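Periplasmic branched-chain amino acid-binding protein (Burkholderia mallei, PDB 3I09) probably binds branched-chain amino acids or related small carboxylates in the periplasm and delivers them to an ABC transporter for uptake. Local coordinates at residues V5-I10 with L72-G77; G15-I20 with A202-D207; T109-T114 with E368-L373; Y254-Q259 with S344-D349; L291-A296 with A307-M312. All blocks are in the same frame, centred on the assembly; numbering follows the deposited sequence. Where two conformers were deposited one is given.

Contact 1 of 5, residues V5-I10 with L72-G77; sequences VKIGFI and LDLLVG
V5-I10 and L72-G77 touch as neighbouring parallel strands, their segment axes 4.7 Å apart at closest and 28° from parallel. They lie in the middle of the main sheet of one lobe of the type I periplasmic binding fold. A beta-alpha-beta crossover leads from strand 43-51 through helix 56-69 to strand 72-77, and strand 5-11 sits between the two strands it joins. The backbone ladder runs from L74 N to K6 O, G8 N to L74 O, V76 N to G8 O (2.8 Å) and I10 N to V76 O. K6 O takes a second bond, from D73 N. D73 also closes the start of the pair with its side chain. Its CG lies beside its own backbone N (chi1 -69°), and OD2 accepts from K6 N at 2.9 Å through its anti lone pair. I7, F9, L74 and V76 share one face, against helices 22-36 and 278-297. There I7 CG2 touches L74 CD2 and V76 CG2, both at 4.0 Å. V76 O lies at the edge of the F9 ring, and F9 CD1 is 3.7 Å from V76 CG1. I10 and L75 share the other face, against helix 56-69, and meet through their CD1 atoms. G8 has no side chain on that face, and L72 occupies the place: L72 CD1 lies 3.4 Å from G8 N.

Contact 2 of 5, residues G15-I20 with A202-D207; sequences GLYADI and ANAGGD. With AAE (acetoacetic acid), chain C.
L16 and Y17 meet A204 and the start of helix 205-217. The backbone of L16 makes the direct polar link: G206 N donates to L16 O at 3.1 Å, tilted from the carbonyl plane. The side chain of L16 has CG between its backbone N and carbonyl carbon (chi1 77°). This puts CG over the centre of the Y17 ring, 3.6 Å above its plane. L16 CD1 lies 3.5 Å from D207 OD2. The opposite face of the ring carries C9 of the bound acetoacetic acid, offset toward the rim. Y17 thus lies as a plate between L16 and the ligand. The arrangement belongs to the cleft of a type I periplasmic binding protein, where the two lobes meet over the pocket. I20 and A204 line it too, and each brings a methyl group 3.8 Å from ligand C9: I20 CD1 and A204 CB. The ring edge of Y17 faces the A204 backbone, and its CE1 lies 3.6 Å from A204 CB. Beyond the ring, Y17 OH bonds to Y150 OH and, at 2.8 Å, to a water. That water accepts from A204 N and donates to D207 OD2, which also takes a bond from S180 N.

Contact 3 of 5, residues T109-T114 with E368-L373; sequences TNEQCT and ETRCAL. With EDO (1,2-ethanediol), chain N.
N110 and R370 meet twice, through a hydrogen bond and a stack. R370 N meets a lone pair of N110 OD1 within the amide plane, at 2.8 Å. The N110 amide lies flat on the R370 guanidinium, the planes 1° apart, with CG 3.4 Å above its centre. N110 ND2 is satisfied by D106 O. R370 holds both carboxylate oxygens of E111: NE donates to OE2 at 2.9 Å and NH2 to OE1 at 3.0 Å. The carboxylate is turned 54° from the guanidinium, and OE2 is met from above its own plane. D106 takes R370 NH1 in a second salt bridge. C371 N is held by T369 OG1 in an ST turn, and A372 N donates to a water that also reaches N110 O. Beside these bonds, C113 and C371 form a disulfide. Its SG-SG distance is modelled at 2.6 Å, long for such a bond and to be read with caution. The site is a disulfide tying the C-terminal tail to the loop before strand 117-119.

Contact 4 of 5, residues Y254-Q259 with S344-D349; sequences YWNRDQ and SKEPWD
W255 reaches across to the backbone of P347, W348 and D349. From CB, its CG is set between the backbone N and the carbonyl carbon (chi1 70°). CD1 lies 4.0 Å from W348 O. NE1 donates to the same W348 O at 2.9 Å; the oxygen lies in the indole plane, while the donor sits well above the carbonyl plane. CE2 meets W348 CB at 4.0 Å. The receiving carbonyl belongs to a type II turn, E346-D349, in the connection between the antiparallel strands 329-338 and 351-357. W255 itself follows strand 248-251, which also pairs with 329-338. Further out, CZ2 comes 3.8 Å from P347 O, and at the tip CH2 lies 4.2 Å from E346 OE2. N256 CB rests over the centre of one face of the indole. N256 OD1 bonds to R262, and its ND2 works through water. One water accepts from ND2 at 2.8 Å and donates to D349 OD1, which is also paired with K339. Another accepts weakly from ND2 and donates to E346 OE2 at 2.6 Å.

Contact 5 of 5, residues L291-A296 with A307-M312; sequences LKAVQA and AQLKKM
A293 is the bump of this contact, and Q308, L309 and M312 form the hollow around it. A293 CB presses on Q308 CB and on L309 CD2, each at 3.8 Å. L309 CG lies beside its own backbone N (chi1 -74°), and the CD2 branch does the touching. The small A293 lets the backbone of the second segment come close, with A293 CA 5.3 Å from Q308 CA. Q308 arches over the next turn of the helix. Its chain bends at chi2 (-68°), CG passes 3.5 Å from A293 O, and the amide end settles by A296. A296 CB fits under that amide, 3.4 Å from Q308 OE1. M312, a selenomethionine, reaches back from the other flank. Its SE lies 3.9 Å from A293 CA in the conformer given, but two were deposited, so this touch is less certain. No hydrogen bond joins the segments. L309 also touches T289, one turn before A293. On another flank of helix 278-297, L291 and Q295 lean on F36 and V40. The arrangement is that of two consecutive helices, 278-297 and 302-309, packed through A293 and A296, with M312 closing in from just after the second helix, near the outer end of a lobe of the type I binding-protein fold.

Contacts 1 and 2 are buried; contacts 3, 4 and 5 are only partly so. Contact 1 is a ladder of backbone bonds inside a sheet. Contact 2 joins the two lobes at the ligand and relies on one backbone bond, a tyrosine ring and a bridging water. Contacts 3 and 4 join loops: contact 3 by a disulfide, a salt bridge and an amide-guanidinium stack, contact 4 by an indole N-H and water bridges. Contact 5 has no polar bond across it. Helix 278-297 links contacts 1 and 5, since it covers the I7 and L74 face of the sheet; their nearest atoms are about 4 Å apart. Contacts 3 and 4 lie on opposite sides of the chain's centre, their centres 36 Å apart.

Contact 1 of 5, residues V5-I10 with L72-G77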
# COMPACT_ATOMS: atom_id res chain seq x y z
N VAL A 5 -22.85 -11.63 -7.43
CA VAL A 5 -21.63 -11.66 -6.64
C VAL A 5 -21.21 -10.20 -6.47
O VAL A 5 -20.99 -9.48 -7.45
CB VAL A 5 -20.55 -12.48 -7.31
CG1 VAL A 5 -19.22 -12.37 -6.54
CG2 VAL A 5 -21.00 -13.97 -7.40
N LYS A 6 -21.21 -9.75 -5.23
CA LYS A 6 -21.04 -8.32 -4.96
C LYS A 6 -19.66 -7.99 -4.38
O LYS A 6 -19.23 -8.53 -3.37
CB LYS A 6 -22.13 -7.80 -4.02
CG LYS A 6 -21.98 -6.27 -3.92
CD LYS A 6 -23.15 -5.49 -3.31
CE LYS A 6 -24.43 -5.55 -4.09
NZ LYS A 6 -25.44 -4.85 -3.22
N ILE A 7 -18.95 -7.12 -5.09
CA ILE A 7 -17.63 -6.62 -4.65
C ILE A 7 -17.80 -5.16 -4.20
O ILE A 7 -18.32 -4.34 -4.95
CB ILE A 7 -16.67 -6.69 -5.81
CG1 ILE A 7 -16.47 -8.17 -6.24
CG2 ILE A 7 -15.31 -6.02 -5.45
CD1 ILE A 7 -15.52 -8.33 -7.47
N GLY A 8 -17.32 -4.84 -3.00
CA GLY A 8 -17.40 -3.48 -2.50
C GLY A 8 -16.00 -2.93 -2.29
O GLY A 8 -15.13 -3.65 -1.81
N PHE A 9 -15.79 -1.68 -2.68
CA PHE A 9 -14.52 -1.03 -2.59
C PHE A 9 -14.69 0.24 -1.76
O PHE A 9 -15.52 1.08 -2.09
CB PHE A 9 -14.03 -0.68 -3.99
CG PHE A 9 -12.70 0.04 -4.05
CD1 PHE A 9 -11.59 -0.43 -3.37
CD2 PHE A 9 -12.55 1.18 -4.85
CE1 PHE A 9 -10.33 0.23 -3.48
CE2 PHE A 9 -11.34 1.84 -4.95
CZ PHE A 9 -10.23 1.36 -4.31
N ILE A 10 -13.88 0.35 -0.72
CA ILE A 10 -13.93 1.52 0.17
C ILE A 10 -12.55 2.12 0.32
O ILE A 10 -11.58 1.45 0.75
CB ILE A 10 -14.49 1.20 1.56
CG1 ILE A 10 -15.84 0.50 1.46
CG2 ILE A 10 -14.59 2.53 2.38
CD1 ILE A 10 -16.45 0.11 2.83
N LEU A 72 -22.85 -8.51 0.35
CA LEU A 72 -21.45 -8.41 -0.03
C LEU A 72 -20.74 -9.73 0.04
O LEU A 72 -20.92 -10.50 1.00
CB LEU A 72 -20.74 -7.43 0.88
CG LEU A 72 -19.43 -6.89 0.32
CD1 LEU A 72 -19.73 -5.82 -0.76
CD2 LEU A 72 -18.63 -6.24 1.41
N ASP A 73 -19.97 -10.02 -1.01
CA ASP A 73 -19.14 -11.22 -1.08
C ASP A 73 -17.63 -10.95 -0.87
O ASP A 73 -16.92 -11.74 -0.22
CB ASP A 73 -19.38 -11.88 -2.40
CG ASP A 73 -20.76 -12.46 -2.49
OD1 ASP A 73 -21.04 -13.38 -1.66
OD2 ASP A 73 -21.56 -11.95 -3.31
N LEU A 74 -17.15 -9.85 -1.43
CA LEU A 74 -15.76 -9.38 -1.22
C LEU A 74 -15.76 -7.91 -0.81
O LEU A 74 -16.40 -7.08 -1.47
CB LEU A 74 -14.93 -9.51 -2.51
CG LEU A 74 -13.54 -8.84 -2.52
CD1 LEU A 74 -12.58 -9.51 -1.51
CD2 LEU A 74 -12.91 -8.82 -3.94
N LEU A 75 -15.00 -7.61 0.24
CA LEU A 75 -14.64 -6.24 0.61
C LEU A 75 -13.19 -5.99 0.22
O LEU A 75 -12.25 -6.68 0.67
CB LEU A 75 -14.85 -5.99 2.09
CG LEU A 75 -14.51 -4.59 2.59
CD1 LEU A 75 -15.41 -3.54 1.91
CD2 LEU A 75 -14.58 -4.52 4.16
N VAL A 76 -13.01 -5.00 -0.66
CA VAL A 76 -11.69 -4.54 -1.06
C VAL A 76 -11.41 -3.27 -0.27
O VAL A 76 -12.12 -2.28 -0.42
CB VAL A 76 -11.56 -4.24 -2.55
CG1 VAL A 76 -10.10 -3.77 -2.88
CG2 VAL A 76 -11.93 -5.51 -3.38
N GLY A 77 -10.35 -3.32 0.52
CA GLY A 77 -9.94 -2.21 1.37
C GLY A 77 -8.94 -1.34 0.63
O GLY A 77 -7.92 -1.82 0.12

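Contact 2 of 5, residues G15-I20 with A202-D207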
# COMPACT_ATOMS: atom_id res chain seq x y z
N GLY A 15 -9.55 12.98 -0.54
CA GLY A 15 -8.49 13.64 0.23
C GLY A 15 -7.08 13.32 -0.27
O GLY A 15 -6.86 13.10 -1.48
N LEU A 16 -6.13 13.29 0.65
CA LEU A 16 -4.71 13.26 0.33
C LEU A 16 -4.25 11.94 -0.34
O LEU A 16 -3.12 11.87 -0.84
CB LEU A 16 -3.87 13.52 1.56
CG LEU A 16 -3.66 12.38 2.57
CD1 LEU A 16 -2.62 12.80 3.59
CD2 LEU A 16 -4.97 11.97 3.29
N TYR A 17 -5.09 10.90 -0.31
CA TYR A 17 -4.76 9.60 -0.95
C TYR A 17 -5.56 9.31 -2.23
O TYR A 17 -5.42 8.22 -2.81
CB TYR A 17 -4.94 8.45 0.05
CG TYR A 17 -4.08 8.58 1.29
CD1 TYR A 17 -2.78 8.98 1.21
CD2 TYR A 17 -4.60 8.27 2.57
CE1 TYR A 17 -1.98 9.08 2.35
CE2 TYR A 17 -3.82 8.38 3.71
CZ TYR A 17 -2.50 8.78 3.60
OH TYR A 17 -1.68 8.89 4.70
N ALA A 18 -6.33 10.27 -2.72
CA ALA A 18 -7.24 10.03 -3.85
C ALA A 18 -6.47 9.71 -5.14
O ALA A 18 -6.88 8.83 -5.89
CB ALA A 18 -8.19 11.23 -4.08
N ASP A 19 -5.36 10.40 -5.37
CA ASP A 19 -4.64 10.25 -6.65
C ASP A 19 -3.98 8.91 -6.75
O ASP A 19 -3.93 8.33 -7.82
CB ASP A 19 -3.58 11.34 -6.85
CG ASP A 19 -4.15 12.70 -7.08
OD1 ASP A 19 -5.28 12.82 -7.61
OD2 ASP A 19 -3.43 13.67 -6.75
N ILE A 20 -3.44 8.40 -5.64
CA ILE A 20 -2.67 7.15 -5.68
C ILE A 20 -3.59 5.90 -5.74
O ILE A 20 -3.15 4.80 -6.05
CB ILE A 20 -1.69 7.04 -4.46
CG1 ILE A 20 -2.45 7.10 -3.13
CG2 ILE A 20 -0.60 8.12 -4.50
CD1 ILE A 20 -1.57 6.75 -1.94
N ALA A 202 7.63 9.06 7.87
CA ALA A 202 6.69 7.99 8.19
C ALA A 202 5.28 8.52 7.95
O ALA A 202 4.47 8.69 8.87
CB ALA A 202 6.88 7.51 9.67
N ASN A 203 5.00 8.78 6.68
CA ASN A 203 3.72 9.37 6.27
C ASN A 203 3.57 9.03 4.79
O ASN A 203 4.40 8.30 4.27
CB ASN A 203 3.67 10.87 6.57
CG ASN A 203 4.78 11.70 5.88
OD1 ASN A 203 5.35 11.32 4.87
ND2 ASN A 203 4.97 12.92 6.39
N ALA A 204 2.52 9.51 4.14
CA ALA A 204 2.21 9.04 2.77
C ALA A 204 1.45 10.09 1.99
O ALA A 204 0.91 11.06 2.55
CB ALA A 204 1.39 7.77 2.84
N GLY A 205 1.37 9.88 0.68
CA GLY A 205 0.52 10.69 -0.16
C GLY A 205 0.77 12.18 -0.07
O GLY A 205 1.91 12.65 -0.09
N GLY A 206 -0.32 12.95 0.06
CA GLY A 206 -0.20 14.41 0.13
C GLY A 206 0.69 14.90 1.27
O GLY A 206 1.32 15.96 1.14
N ASP A 207 0.76 14.12 2.37
CA ASP A 207 1.65 14.48 3.50
C ASP A 207 3.11 14.37 3.09
O ASP A 207 3.92 15.24 3.40
CB ASP A 207 1.38 13.60 4.76
CG ASP A 207 0.18 14.09 5.61
OD1 ASP A 207 -0.11 15.32 5.58
OD2 ASP A 207 -0.46 13.23 6.28
O1 AAE C . -1.80 2.75 5.33
C2 AAE C . -1.91 3.97 5.12
O3 AAE C . -2.60 4.72 5.85
C4 AAE C . -1.11 4.58 3.98
C5 AAE C . -1.92 4.62 2.71
O8 AAE C . -3.00 3.99 2.61
C9 AAE C . -1.27 5.32 1.56
O HOH W 1 0.26 10.54 5.93

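Contact 3 of 5, residues T109-T114 with E368-L373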
# COMPACT_ATOMS: atom_id res chain seq x y z
N THR A 109 -1.61 -8.21 9.56
CA THR A 109 -1.20 -9.61 9.48
C THR A 109 -0.40 -10.03 10.71
O THR A 109 0.31 -11.01 10.71
CB THR A 109 -0.37 -9.86 8.21
OG1 THR A 109 0.77 -9.00 8.21
CG2 THR A 109 -1.26 -9.58 6.93
N ASN A 110 -0.55 -9.26 11.78
CA ASN A 110 0.20 -9.44 13.00
C ASN A 110 -0.75 -9.37 14.18
O ASN A 110 -1.56 -10.29 14.32
CB ASN A 110 1.37 -8.46 13.03
CG ASN A 110 2.55 -8.97 12.25
OD1 ASN A 110 3.24 -9.93 12.69
ND2 ASN A 110 2.78 -8.39 11.07
N GLU A 111 -0.72 -8.29 14.96
CA GLU A 111 -1.58 -8.20 16.15
C GLU A 111 -3.07 -8.34 15.83
O GLU A 111 -3.83 -8.79 16.68
CB GLU A 111 -1.34 -6.89 16.90
CG GLU A 111 0.02 -6.78 17.58
CD GLU A 111 1.14 -6.31 16.68
OE1 GLU A 111 0.89 -6.05 15.46
OE2 GLU A 111 2.27 -6.17 17.20
N GLN A 112 -3.48 -7.92 14.63
CA GLN A 112 -4.88 -7.97 14.23
C GLN A 112 -5.12 -8.90 13.04
O GLN A 112 -6.07 -8.70 12.27
CB GLN A 112 -5.41 -6.56 13.99
CG GLN A 112 -5.36 -5.75 15.31
CD GLN A 112 -5.87 -4.31 15.21
OE1 GLN A 112 -5.22 -3.37 15.72
NE2 GLN A 112 -7.02 -4.13 14.62
N CYS A 113 -4.32 -9.97 12.94
CA CYS A 113 -4.50 -10.92 11.87
C CYS A 113 -5.81 -11.67 12.06
O CYS A 113 -6.33 -11.82 13.18
CB CYS A 113 -3.31 -11.87 11.79
SG CYS A 113 -3.26 -13.07 13.14
N THR A 114 -6.41 -12.06 10.94
CA THR A 114 -7.68 -12.80 10.97
C THR A 114 -7.60 -13.88 9.90
O THR A 114 -6.79 -13.80 9.00
CB THR A 114 -8.93 -11.90 10.74
OG1 THR A 114 -9.36 -11.96 9.38
CG2 THR A 114 -8.70 -10.39 11.12
N GLU A 368 9.49 -13.66 13.93
CA GLU A 368 9.21 -12.33 14.45
C GLU A 368 7.72 -11.97 14.41
O GLU A 368 7.33 -10.89 14.83
CB GLU A 368 10.02 -11.27 13.68
CG GLU A 368 11.58 -11.56 13.61
CD GLU A 368 12.31 -11.45 14.96
OE1 GLU A 368 12.04 -10.50 15.73
OE2 GLU A 368 13.19 -12.31 15.25
N THR A 369 6.89 -12.87 13.90
CA THR A 369 5.47 -12.59 13.76
C THR A 369 4.77 -12.30 15.08
O THR A 369 5.10 -12.90 16.11
CB THR A 369 4.72 -13.76 13.11
OG1 THR A 369 3.41 -13.34 12.75
CG2 THR A 369 4.68 -15.00 14.06
N ARG A 370 3.80 -11.40 15.05
CA ARG A 370 2.89 -11.19 16.18
C ARG A 370 1.49 -11.73 15.85
O ARG A 370 0.49 -11.45 16.55
CB ARG A 370 2.87 -9.70 16.59
CG ARG A 370 4.29 -9.11 16.86
CD ARG A 370 4.92 -8.38 15.68
NE ARG A 370 4.09 -7.26 15.27
CZ ARG A 370 4.21 -6.57 14.14
NH1 ARG A 370 5.18 -6.82 13.25
NH2 ARG A 370 3.36 -5.58 13.91
N CYS A 371 1.42 -12.54 14.78
CA CYS A 371 0.16 -13.17 14.37
C CYS A 371 -0.08 -14.44 15.19
O CYS A 371 0.63 -15.43 15.03
CB CYS A 371 0.18 -13.52 12.89
SG CYS A 371 -1.26 -14.45 12.34
N ALA A 372 -1.08 -14.39 16.06
CA ALA A 372 -1.39 -15.52 16.94
C ALA A 372 -1.85 -16.79 16.17
O ALA A 372 -1.84 -17.90 16.72
CB ALA A 372 -2.45 -15.09 17.98
N LEU A 373 -2.22 -16.63 14.90
CA LEU A 373 -2.65 -17.75 14.05
C LEU A 373 -1.51 -18.40 13.26
O LEU A 373 -1.74 -19.40 12.56
CB LEU A 373 -3.74 -17.27 13.09
CG LEU A 373 -4.97 -16.68 13.77
CD1 LEU A 373 -5.95 -16.07 12.73
CD2 LEU A 373 -5.65 -17.75 14.60
C1 EDO N . -0.93 -22.67 12.64
O1 EDO N . -0.10 -22.14 13.69
C2 EDO N . -0.15 -22.79 11.32
O2 EDO N . 0.99 -21.93 11.28
O HOH W 2 3.12 -12.05 10.47
O HOH W 3 -2.58 -12.04 16.49

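Contact 4 of 5, residues Y254-Q259 with S344-D349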
# COMPACT_ATOMS: atom_id res chain seq x y z
N TYR A 254 5.78 -1.26 -10.90
CA TYR A 254 5.97 -0.02 -11.64
C TYR A 254 5.66 -0.31 -13.10
O TYR A 254 5.96 -1.42 -13.65
CB TYR A 254 7.38 0.61 -11.44
CG TYR A 254 8.55 -0.25 -11.85
CD1 TYR A 254 8.91 -1.37 -11.11
CD2 TYR A 254 9.32 0.06 -12.97
CE1 TYR A 254 10.01 -2.16 -11.48
CE2 TYR A 254 10.40 -0.71 -13.34
CZ TYR A 254 10.73 -1.82 -12.60
OH TYR A 254 11.79 -2.60 -12.98
N TRP A 255 5.01 0.68 -13.70
CA TRP A 255 4.41 0.50 -15.03
C TRP A 255 5.43 0.09 -16.09
O TRP A 255 5.10 -0.65 -17.01
CB TRP A 255 3.67 1.79 -15.44
CG TRP A 255 4.56 2.94 -15.73
CD1 TRP A 255 5.02 3.91 -14.86
CD2 TRP A 255 5.12 3.24 -16.99
NE1 TRP A 255 5.83 4.80 -15.53
CE2 TRP A 255 5.92 4.39 -16.84
CE3 TRP A 255 5.03 2.62 -18.25
CZ2 TRP A 255 6.63 4.96 -17.92
CZ3 TRP A 255 5.77 3.17 -19.31
CH2 TRP A 255 6.53 4.33 -19.14
N ASN A 256 6.66 0.57 -15.95
CA ASN A 256 7.68 0.34 -16.98
C ASN A 256 8.61 -0.83 -16.68
O ASN A 256 9.64 -0.97 -17.31
CB ASN A 256 8.52 1.60 -17.19
CG ASN A 256 9.19 1.64 -18.57
OD1 ASN A 256 8.70 1.02 -19.52
ND2 ASN A 256 10.31 2.39 -18.70
N ARG A 257 8.24 -1.68 -15.72
CA ARG A 257 9.08 -2.83 -15.33
C ARG A 257 9.33 -3.78 -16.47
O ARG A 257 10.49 -4.17 -16.70
CB ARG A 257 8.44 -3.63 -14.17
CG ARG A 257 9.27 -4.84 -13.69
CD ARG A 257 8.61 -5.61 -12.50
NE ARG A 257 7.35 -6.21 -12.95
CZ ARG A 257 6.33 -6.58 -12.15
NH1 ARG A 257 6.38 -6.47 -10.82
NH2 ARG A 257 5.24 -7.10 -12.70
N ASP A 258 8.27 -4.15 -17.18
CA ASP A 258 8.38 -5.20 -18.21
C ASP A 258 7.23 -5.14 -19.20
O ASP A 258 6.40 -4.26 -19.12
CB ASP A 258 8.48 -6.62 -17.58
CG ASP A 258 7.34 -6.94 -16.65
OD1 ASP A 258 6.19 -6.47 -16.88
OD2 ASP A 258 7.57 -7.70 -15.67
N GLN A 259 7.23 -6.04 -20.18
CA GLN A 259 6.22 -6.00 -21.22
C GLN A 259 4.81 -6.06 -20.61
O GLN A 259 3.94 -5.26 -20.99
CB GLN A 259 6.43 -7.17 -22.17
CG GLN A 259 5.56 -7.17 -23.39
CD GLN A 259 5.76 -8.45 -24.22
OE1 GLN A 259 5.79 -9.55 -23.68
NE2 GLN A 259 5.88 -8.30 -25.52
N SER A 344 15.33 10.66 -17.55
CA SER A 344 13.93 10.35 -17.79
C SER A 344 13.67 10.52 -19.28
O SER A 344 13.86 11.60 -19.81
CB SER A 344 13.03 11.25 -16.96
OG SER A 344 11.66 10.93 -17.15
N LYS A 345 13.23 9.43 -19.91
CA LYS A 345 13.23 9.31 -21.38
C LYS A 345 11.82 9.39 -22.01
O LYS A 345 11.69 9.49 -23.23
CB LYS A 345 13.89 8.00 -21.79
CG LYS A 345 15.40 8.03 -21.50
CD LYS A 345 16.05 6.68 -21.72
CE LYS A 345 17.57 6.73 -21.43
NZ LYS A 345 18.27 5.53 -22.03
N GLU A 346 10.80 9.36 -21.16
CA GLU A 346 9.44 9.65 -21.61
C GLU A 346 8.63 10.01 -20.39
O GLU A 346 9.11 9.82 -19.25
CB GLU A 346 8.81 8.47 -22.36
CG GLU A 346 8.75 7.19 -21.54
CD GLU A 346 10.00 6.36 -21.57
OE1 GLU A 346 10.69 6.36 -22.60
OE2 GLU A 346 10.24 5.62 -20.58
N PRO A 347 7.41 10.53 -20.60
CA PRO A 347 6.61 10.89 -19.43
C PRO A 347 6.41 9.71 -18.50
O PRO A 347 6.20 8.57 -18.94
CB PRO A 347 5.29 11.34 -20.05
CG PRO A 347 5.69 11.83 -21.42
CD PRO A 347 6.74 10.90 -21.85
N TRP A 348 6.48 10.00 -17.21
CA TRP A 348 6.36 9.01 -16.13
C TRP A 348 7.51 8.05 -15.97
O TRP A 348 7.42 7.14 -15.15
CB TRP A 348 5.01 8.26 -16.16
CG TRP A 348 3.78 9.13 -16.15
CD1 TRP A 348 3.17 9.68 -17.24
CD2 TRP A 348 2.94 9.43 -15.04
NE1 TRP A 348 2.03 10.36 -16.87
CE2 TRP A 348 1.87 10.24 -15.52
CE3 TRP A 348 3.02 9.16 -13.67
CZ2 TRP A 348 0.87 10.72 -14.69
CZ3 TRP A 348 2.02 9.65 -12.84
CH2 TRP A 348 0.96 10.44 -13.35
N ASP A 349 8.60 8.25 -16.71
CA ASP A 349 9.79 7.41 -16.56
C ASP A 349 10.60 7.92 -15.37
O ASP A 349 11.44 8.78 -15.52
CB ASP A 349 10.60 7.42 -17.88
CG ASP A 349 11.94 6.70 -17.78
OD1 ASP A 349 12.10 5.88 -16.87
OD2 ASP A 349 12.81 6.92 -18.66
O HOH W 4 12.28 4.05 -20.56
O HOH W 5 11.23 3.59 -16.34

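Contact 5 of 5, residues L291-A296 with A307-M312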
# COMPACT_ATOMS: atom_id res chain seq x y z
N LEU A 291 -11.76 -13.58 -7.95
CA LEU A 291 -12.70 -14.19 -8.88
C LEU A 291 -12.22 -15.59 -9.28
O LEU A 291 -13.05 -16.49 -9.42
CB LEU A 291 -13.00 -13.32 -10.10
CG LEU A 291 -13.76 -12.00 -9.79
CD1 LEU A 291 -13.84 -11.08 -11.03
CD2 LEU A 291 -15.14 -12.29 -9.24
N LYS A 292 -10.91 -15.77 -9.44
CA LYS A 292 -10.37 -17.10 -9.77
C LYS A 292 -10.65 -18.07 -8.65
O LYS A 292 -10.91 -19.24 -8.90
CB LYS A 292 -8.87 -17.06 -10.07
CG LYS A 292 -8.56 -16.51 -11.43
CD LYS A 292 -7.05 -16.46 -11.72
CE LYS A 292 -6.76 -16.09 -13.22
NZ LYS A 292 -7.19 -17.12 -14.22
N ALA A 293 -10.58 -17.60 -7.41
CA ALA A 293 -10.85 -18.43 -6.27
C ALA A 293 -12.33 -18.82 -6.17
O ALA A 293 -12.65 -19.98 -5.92
CB ALA A 293 -10.37 -17.73 -5.01
N VAL A 294 -13.23 -17.87 -6.42
CA VAL A 294 -14.67 -18.16 -6.43
C VAL A 294 -14.96 -19.16 -7.56
O VAL A 294 -15.71 -20.08 -7.33
CB VAL A 294 -15.51 -16.91 -6.63
CG1 VAL A 294 -17.01 -17.28 -6.83
CG2 VAL A 294 -15.36 -15.94 -5.41
N GLN A 295 -14.34 -18.97 -8.72
CA GLN A 295 -14.53 -19.85 -9.91
C GLN A 295 -14.08 -21.28 -9.62
O GLN A 295 -14.78 -22.24 -10.00
CB GLN A 295 -13.74 -19.25 -11.10
CG GLN A 295 -13.72 -20.05 -12.46
CD GLN A 295 -13.01 -19.25 -13.52
OE1 GLN A 295 -13.63 -18.66 -14.43
NE2 GLN A 295 -11.71 -19.11 -13.35
N ALA A 296 -12.92 -21.41 -8.97
CA ALA A 296 -12.37 -22.69 -8.55
C ALA A 296 -13.16 -23.33 -7.41
O ALA A 296 -13.34 -24.55 -7.41
CB ALA A 296 -10.85 -22.56 -8.20
N ALA A 307 -9.90 -20.89 1.61
CA ALA A 307 -9.12 -22.11 1.35
C ALA A 307 -8.54 -22.09 -0.08
O ALA A 307 -7.35 -22.40 -0.27
CB ALA A 307 -9.94 -23.40 1.60
N GLN A 308 -9.33 -21.67 -1.06
CA GLN A 308 -8.82 -21.50 -2.43
C GLN A 308 -7.74 -20.43 -2.46
O GLN A 308 -6.69 -20.66 -3.06
CB GLN A 308 -9.90 -21.11 -3.45
CG GLN A 308 -10.83 -22.21 -3.87
CD GLN A 308 -10.13 -23.30 -4.70
OE1 GLN A 308 -9.07 -23.08 -5.31
NE2 GLN A 308 -10.74 -24.44 -4.74
N LEU A 309 -7.98 -19.27 -1.85
CA LEU A 309 -6.99 -18.21 -1.87
C LEU A 309 -5.64 -18.65 -1.30
O LEU A 309 -4.59 -18.25 -1.80
CB LEU A 309 -7.50 -16.96 -1.14
CG LEU A 309 -8.56 -16.15 -1.87
CD1 LEU A 309 -9.22 -15.14 -0.90
CD2 LEU A 309 -8.01 -15.44 -3.12
N LYS A 310 -5.70 -19.50 -0.28
CA LYS A 310 -4.49 -19.97 0.40
C LYS A 310 -3.85 -21.19 -0.21
O LYS A 310 -2.80 -21.60 0.26
CB LYS A 310 -4.75 -20.15 1.90
CG LYS A 310 -4.86 -18.76 2.55
CD LYS A 310 -4.80 -18.69 4.01
CE LYS A 310 -5.00 -17.22 4.50
NZ LYS A 310 -5.16 -17.08 5.95
N LYS A 311 -4.40 -21.71 -1.30
CA LYS A 311 -3.76 -22.82 -2.00
C LYS A 311 -3.44 -22.57 -3.47
O LYS A 311 -2.90 -23.46 -4.09
CB LYS A 311 -4.59 -24.10 -1.86
CG LYS A 311 -5.82 -24.20 -2.80
CD LYS A 311 -6.74 -25.34 -2.33
CE LYS A 311 -7.89 -25.62 -3.31
NZ LYS A 311 -8.65 -26.87 -2.91
N MSE A 312 -3.79 -21.42 -4.03
CA MSE A 312 -3.58 -21.10 -5.46
C MSE A 312 -2.37 -20.21 -5.64
O MSE A 312 -2.23 -19.23 -4.93
CB MSE A 312 -4.79 -20.31 -6.02
CG MSE A 312 -6.14 -20.97 -5.82
SE MSE A 312 -7.50 -20.34 -7.08
CE MSE A 312 -6.65 -21.20 -8.64